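Long-range contact in 2-oxoglutarate-dependent dioxygenase DAO (Oryza sativa subsp. indica, PDB 6KUN), which probably oxidises the auxin indole-3-acetic acid irreversibly to inactive 2-oxoindole-3-acetic acid, using Fe(II) and 2-oxoglutarate: residues E3-G15 / R23-S37. Residues are numbered along the deposited sequence; the frame is centred on the assembly and turned at random.
Sequences EIPAIDLRLAGGG and RLRDACARLGCFRVS
Ile4 lays its CG2 methyl over the start of strand 33-37, 3.6 Å from Phe34 CA, and against Arg35 CG, opening a beta-alpha-beta unit in which strand 6-8 runs parallel to strand 33-37 at the border of the large sheet of the jelly-roll core. Placing CG2 anti to the backbone N leaves CG1 pointing to Leu31 CD1. Next, the Pro5 ring packs against the helix side: CG meets Ala27 CB at 3.6 Å and CD reaches Leu31 CD1. Pro5 O begins the parallel pairing, taking a nearly straight bond from Arg35 N (2.9 Å, 171°) in its carbonyl plane.

Ala6 turns its carbonyl the other way, towards the helix. Arg23 NH1 and NH2 both reach Ala6 O at 2.9 Å, and this end-on grip, with the oxygen in the guanidinium plane, is bent at both hydrogens (about 140°); NH1 also forms a salt bridge with Glu20. A leucine in place of Arg23 would probably leave Ala6 O without these two donors and Glu20 without its cationic mate.

Ile7 donates its N to Arg35 O and accepts at O from Ser37 N, while its side chain packs against helix 23-30. With chi1 and chi2 both near -60°, CD1 lies over one face of the Arg23 guanidinium, offset toward its rim, and 3.6 Å from Leu24 N, and CG1 touches Phe34 CD2. On the opposite sheet face, a water bridges Asp8 OD2 and Ser37 OG, and Asp8 OD1 accepts from Leu11 N in an Asx motif. Leu9, packed against helix 111-138, ends the pairing: its N bonds to Ser37 O at 3.1 Å from above the carbonyl plane, and its CG rests 4.0 Å from Val36 CG1.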
loop_
_atom_site.group_PDB
_atom_site.type_symbol
_atom_site.label_atom_id
_atom_site.label_comp_id
_atom_site.label_asym_id
_atom_site.label_seq_id
_atom_site.Cartn_x
_atom_site.Cartn_y
_atom_site.Cartn_z
ATOM N N GLU B 3 -8.299 0.541 18.499
ATOM C CA GLU B 3 -8.046 1.001 19.856
ATOM C C GLU B 3 -6.717 0.479 20.409
ATOM O O GLU B 3 -6.536 0.389 21.618
ATOM C CB GLU B 3 -9.163 0.558 20.812
ATOM C CG GLU B 3 -10.566 0.918 20.393
ATOM C CD GLU B 3 -11.575 0.672 21.502
ATOM O OE1 GLU B 3 -11.862 1.620 22.262
ATOM O OE2 GLU B 3 -12.070 -0.471 21.620
ATOM N N ILE B 4 -5.800 0.099 19.531
ATOM C CA ILE B 4 -4.483 -0.387 19.933
ATOM C C ILE B 4 -3.560 0.820 20.039
ATOM O O ILE B 4 -3.397 1.543 19.044
ATOM C CB ILE B 4 -3.939 -1.406 18.918
ATOM C CG1 ILE B 4 -4.478 -2.808 19.222
ATOM C CG2 ILE B 4 -2.426 -1.421 18.937
ATOM C CD1 ILE B 4 -5.978 -2.872 19.328
ATOM N N PRO B 5 -2.913 1.056 21.184
ATOM C CA PRO B 5 -2.096 2.264 21.315
ATOM C C PRO B 5 -1.031 2.293 20.240
ATOM O O PRO B 5 -0.510 1.244 19.844
ATOM C CB PRO B 5 -1.455 2.139 22.709
ATOM C CG PRO B 5 -2.115 1.018 23.362
ATOM C CD PRO B 5 -2.697 0.132 22.305
ATOM N N ALA B 6 -0.711 3.513 19.792
ATOM C CA ALA B 6 0.347 3.771 18.816
ATOM C C ALA B 6 1.483 4.504 19.522
ATOM O O ALA B 6 1.244 5.489 20.223
ATOM C CB ALA B 6 -0.180 4.597 17.633
ATOM N N ILE B 7 2.701 4.004 19.348
ATOM C CA ILE B 7 3.893 4.509 20.016
ATOM C C ILE B 7 4.846 5.031 18.960
ATOM O O ILE B 7 5.179 4.313 18.011
ATOM C CB ILE B 7 4.583 3.403 20.857
ATOM C CG1 ILE B 7 3.637 2.863 21.937
ATOM C CG2 ILE B 7 5.888 3.921 21.490
ATOM C CD1 ILE B 7 3.158 3.922 22.920
ATOM N N ASP B 8 5.310 6.254 19.133
ATOM C CA ASP B 8 6.301 6.819 18.216
ATOM C C ASP B 8 7.695 6.604 18.798
ATOM O O ASP B 8 8.028 7.159 19.855
ATOM C CB ASP B 8 6.037 8.304 17.951
ATOM C CG ASP B 8 7.016 8.895 16.960
ATOM O OD1 ASP B 8 8.234 8.778 17.178
ATOM O OD2 ASP B 8 6.570 9.462 15.946
ATOM N N LEU B 9 8.504 5.797 18.106
ATOM C CA LEU B 9 9.760 5.317 18.655
ATOM C C LEU B 9 10.813 6.410 18.669
ATOM O O LEU B 9 11.717 6.388 19.513
ATOM C CB LEU B 9 10.310 4.153 17.826
ATOM C CG LEU B 9 9.622 2.800 17.906
ATOM C CD1 LEU B 9 10.333 1.756 17.011
ATOM C CD2 LEU B 9 9.623 2.354 19.331
ATOM N N ARG B 10 10.756 7.350 17.711
ATOM C CA ARG B 10 11.687 8.474 17.758
ATOM C C ARG B 10 11.388 9.325 18.991
ATOM O O ARG B 10 12.296 9.810 19.671
ATOM C CB ARG B 10 11.597 9.288 16.469
ATOM C CG ARG B 10 11.375 8.441 15.211
ATOM C CD ARG B 10 11.249 9.244 13.896
ATOM N NE ARG B 10 9.866 9.630 13.594
ATOM C CZ ARG B 10 9.292 9.551 12.389
ATOM N NH1 ARG B 10 9.962 9.065 11.337
ATOM N NH2 ARG B 10 8.029 9.921 12.243
ATOM N N LEU B 11 10.106 9.495 19.309
ATOM C CA LEU B 11 9.707 10.302 20.463
ATOM C C LEU B 11 10.128 9.634 21.777
ATOM O O LEU B 11 10.890 10.223 22.564
ATOM C CB LEU B 11 8.193 10.537 20.379
ATOM C CG LEU B 11 7.502 11.240 21.550
ATOM C CD1 LEU B 11 8.070 12.639 21.685
ATOM C CD2 LEU B 11 5.995 11.277 21.378
ATOM N N ALA B 12 9.726 8.363 21.981
ATOM C CA ALA B 12 10.046 7.641 23.214
ATOM C C ALA B 12 11.530 7.700 23.554
ATOM O O ALA B 12 12.395 7.616 22.689
ATOM C CB ALA B 12 9.637 6.164 23.060
ATOM N N GLY B 13 11.819 7.848 24.843
ATOM C CA GLY B 13 13.189 7.919 25.314
ATOM C C GLY B 13 12.944 8.899 26.444
ATOM O O GLY B 13 11.993 8.751 27.212
ATOM N N GLY B 14 13.844 9.678 26.837
ATOM C CA GLY B 14 13.682 10.597 27.948
ATOM C C GLY B 14 13.131 12.006 27.852
ATOM O O GLY B 14 12.954 12.540 26.757
ATOM N N GLY B 15 12.858 12.610 29.003
ATOM C CA GLY B 15 12.326 13.959 29.051
ATOM C C GLY B 15 11.091 14.124 28.187
ATOM O O GLY B 15 10.014 13.631 28.526
ATOM N N ARG B 23 3.583 5.470 27.998
ATOM C CA ARG B 23 2.519 4.897 27.183
ATOM C C ARG B 23 2.929 3.530 26.669
ATOM O O ARG B 23 2.098 2.621 26.579
ATOM C CB ARG B 23 2.172 5.822 26.014
ATOM C CG ARG B 23 1.433 7.093 26.457
ATOM C CD ARG B 23 0.867 7.870 25.270
ATOM N NE ARG B 23 0.041 7.024 24.431
ATOM C CZ ARG B 23 0.309 6.729 23.159
ATOM N NH1 ARG B 23 1.365 7.246 22.546
ATOM N NH2 ARG B 23 -0.499 5.936 22.518
ATOM N N LEU B 24 4.201 3.389 26.294
ATOM C CA LEU B 24 4.734 2.107 25.839
ATOM C C LEU B 24 4.582 1.047 26.918
ATOM O O LEU B 24 4.060 -0.037 26.667
ATOM C CB LEU B 24 6.215 2.266 25.460
ATOM C CG LEU B 24 6.970 0.966 25.145
ATOM C CD1 LEU B 24 6.196 0.179 24.151
ATOM C CD2 LEU B 24 8.360 1.287 24.616
ATOM N N ARG B 25 5.017 1.364 28.145
ATOM C CA ARG B 25 4.977 0.353 29.205
ATOM C C ARG B 25 3.538 -0.015 29.511
ATOM O O ARG B 25 3.199 -1.201 29.680
ATOM C CB ARG B 25 5.691 0.859 30.453
ATOM C CG ARG B 25 5.686 -0.181 31.619
ATOM C CD ARG B 25 5.792 0.487 33.023
ATOM N NE ARG B 25 6.793 1.519 32.921
ATOM C CZ ARG B 25 6.586 2.813 33.098
ATOM N NH1 ARG B 25 5.391 3.306 33.464
ATOM N NH2 ARG B 25 7.602 3.635 32.906
ATOM N N ASP B 26 2.663 0.988 29.511
ATOM C CA ASP B 26 1.272 0.742 29.816
ATOM C C ASP B 26 0.619 -0.141 28.768
ATOM O O ASP B 26 -0.158 -1.049 29.098
ATOM C CB ASP B 26 0.543 2.079 29.929
ATOM C CG ASP B 26 -0.825 1.924 30.479
ATOM O OD1 ASP B 26 -0.932 1.596 31.684
ATOM O OD2 ASP B 26 -1.786 2.100 29.704
ATOM N N ALA B 27 0.957 0.057 27.508
ATOM C CA ALA B 27 0.425 -0.813 26.461
ATOM C C ALA B 27 0.929 -2.238 26.631
ATOM O O ALA B 27 0.158 -3.185 26.509
ATOM C CB ALA B 27 0.802 -0.269 25.087
ATOM N N CYS B 28 2.211 -2.402 26.923
ATOM C CA CYS B 28 2.770 -3.731 27.138
ATOM C C CYS B 28 2.159 -4.416 28.365
ATOM O O CYS B 28 1.929 -5.638 28.352
ATOM C CB CYS B 28 4.290 -3.619 27.297
ATOM S SG CYS B 28 5.148 -3.200 25.785
ATOM N N ALA B 29 1.910 -3.651 29.436
ATOM C CA ALA B 29 1.454 -4.259 30.672
ATOM C C ALA B 29 -0.027 -4.624 30.608
ATOM O O ALA B 29 -0.450 -5.653 31.140
ATOM C CB ALA B 29 1.714 -3.310 31.842
ATOM N N ARG B 30 -0.831 -3.785 29.968
ATOM C CA ARG B 30 -2.260 -3.993 29.999
ATOM C C ARG B 30 -2.750 -4.767 28.802
ATOM O O ARG B 30 -3.703 -5.523 28.957
ATOM C CB ARG B 30 -2.994 -2.646 30.089
ATOM C CG ARG B 30 -2.875 -2.015 31.460
ATOM C CD ARG B 30 -2.982 -0.528 31.395
ATOM N NE ARG B 30 -4.087 -0.099 30.546
ATOM C CZ ARG B 30 -4.491 1.165 30.436
ATOM N NH1 ARG B 30 -3.885 2.117 31.139
ATOM N NH2 ARG B 30 -5.499 1.478 29.632
ATOM N N LEU B 31 -2.153 -4.574 27.618
ATOM C CA LEU B 31 -2.588 -5.213 26.375
ATOM C C LEU B 31 -1.591 -6.212 25.802
ATOM O O LEU B 31 -2.003 -7.186 25.160
ATOM C CB LEU B 31 -2.829 -4.152 25.295
ATOM C CG LEU B 31 -3.992 -4.317 24.315
ATOM C CD1 LEU B 31 -3.780 -3.440 23.086
ATOM C CD2 LEU B 31 -4.264 -5.698 23.866
ATOM N N GLY B 32 -0.290 -5.973 25.960
ATOM C CA GLY B 32 0.691 -6.815 25.285
ATOM C C GLY B 32 0.842 -6.575 23.809
ATOM O O GLY B 32 1.479 -7.399 23.139
ATOM N N CYS B 33 0.310 -5.467 23.289
ATOM C CA CYS B 33 0.216 -5.217 21.861
ATOM C C CYS B 33 0.190 -3.714 21.643
ATOM O O CYS B 33 -0.448 -2.987 22.405
ATOM C CB CYS B 33 -1.054 -5.808 21.225
ATOM S SG CYS B 33 -1.215 -5.612 19.375
ATOM N N PHE B 34 0.917 -3.247 20.644
ATOM C CA PHE B 34 0.930 -1.840 20.292
ATOM C C PHE B 34 1.434 -1.679 18.867
ATOM O O PHE B 34 2.096 -2.569 18.316
ATOM C CB PHE B 34 1.771 -1.013 21.274
ATOM C CG PHE B 34 3.227 -1.415 21.382
ATOM C CD1 PHE B 34 3.623 -2.455 22.206
ATOM C CD2 PHE B 34 4.219 -0.695 20.720
ATOM C CE1 PHE B 34 4.947 -2.811 22.345
ATOM C CE2 PHE B 34 5.589 -1.076 20.865
ATOM C CZ PHE B 34 5.927 -2.122 21.673
ATOM N N ARG B 35 1.104 -0.531 18.280
ATOM C CA ARG B 35 1.634 -0.145 16.969
ATOM C C ARG B 35 2.885 0.712 17.144
ATOM O O ARG B 35 3.001 1.454 18.116
ATOM C CB ARG B 35 0.605 0.635 16.162
ATOM C CG ARG B 35 -0.736 -0.027 16.001
ATOM C CD ARG B 35 -1.517 0.580 14.823
ATOM N NE ARG B 35 -1.609 -0.359 13.697
ATOM C CZ ARG B 35 -2.701 -1.050 13.370
ATOM N NH1 ARG B 35 -3.834 -0.915 14.059
ATOM N NH2 ARG B 35 -2.669 -1.877 12.333
ATOM N N VAL B 36 3.832 0.612 16.190
ATOM C CA VAL B 36 5.002 1.501 16.195
ATOM C C VAL B 36 5.040 2.319 14.917
ATOM O O VAL B 36 4.976 1.765 13.806
ATOM C CB VAL B 36 6.354 0.786 16.375
ATOM C CG1 VAL B 36 6.519 0.302 17.794
ATOM C CG2 VAL B 36 6.530 -0.333 15.394
ATOM N N SER B 37 5.147 3.640 15.085
ATOM C CA SER B 37 5.549 4.557 14.026
ATOM C C SER B 37 6.940 5.052 14.371
ATOM O O SER B 37 7.518 4.702 15.413
ATOM C CB SER B 37 4.587 5.731 13.947
ATOM O OG SER B 37 4.650 6.429 15.195
HETATM O O HOH W 1 4.248 9.453 14.652
#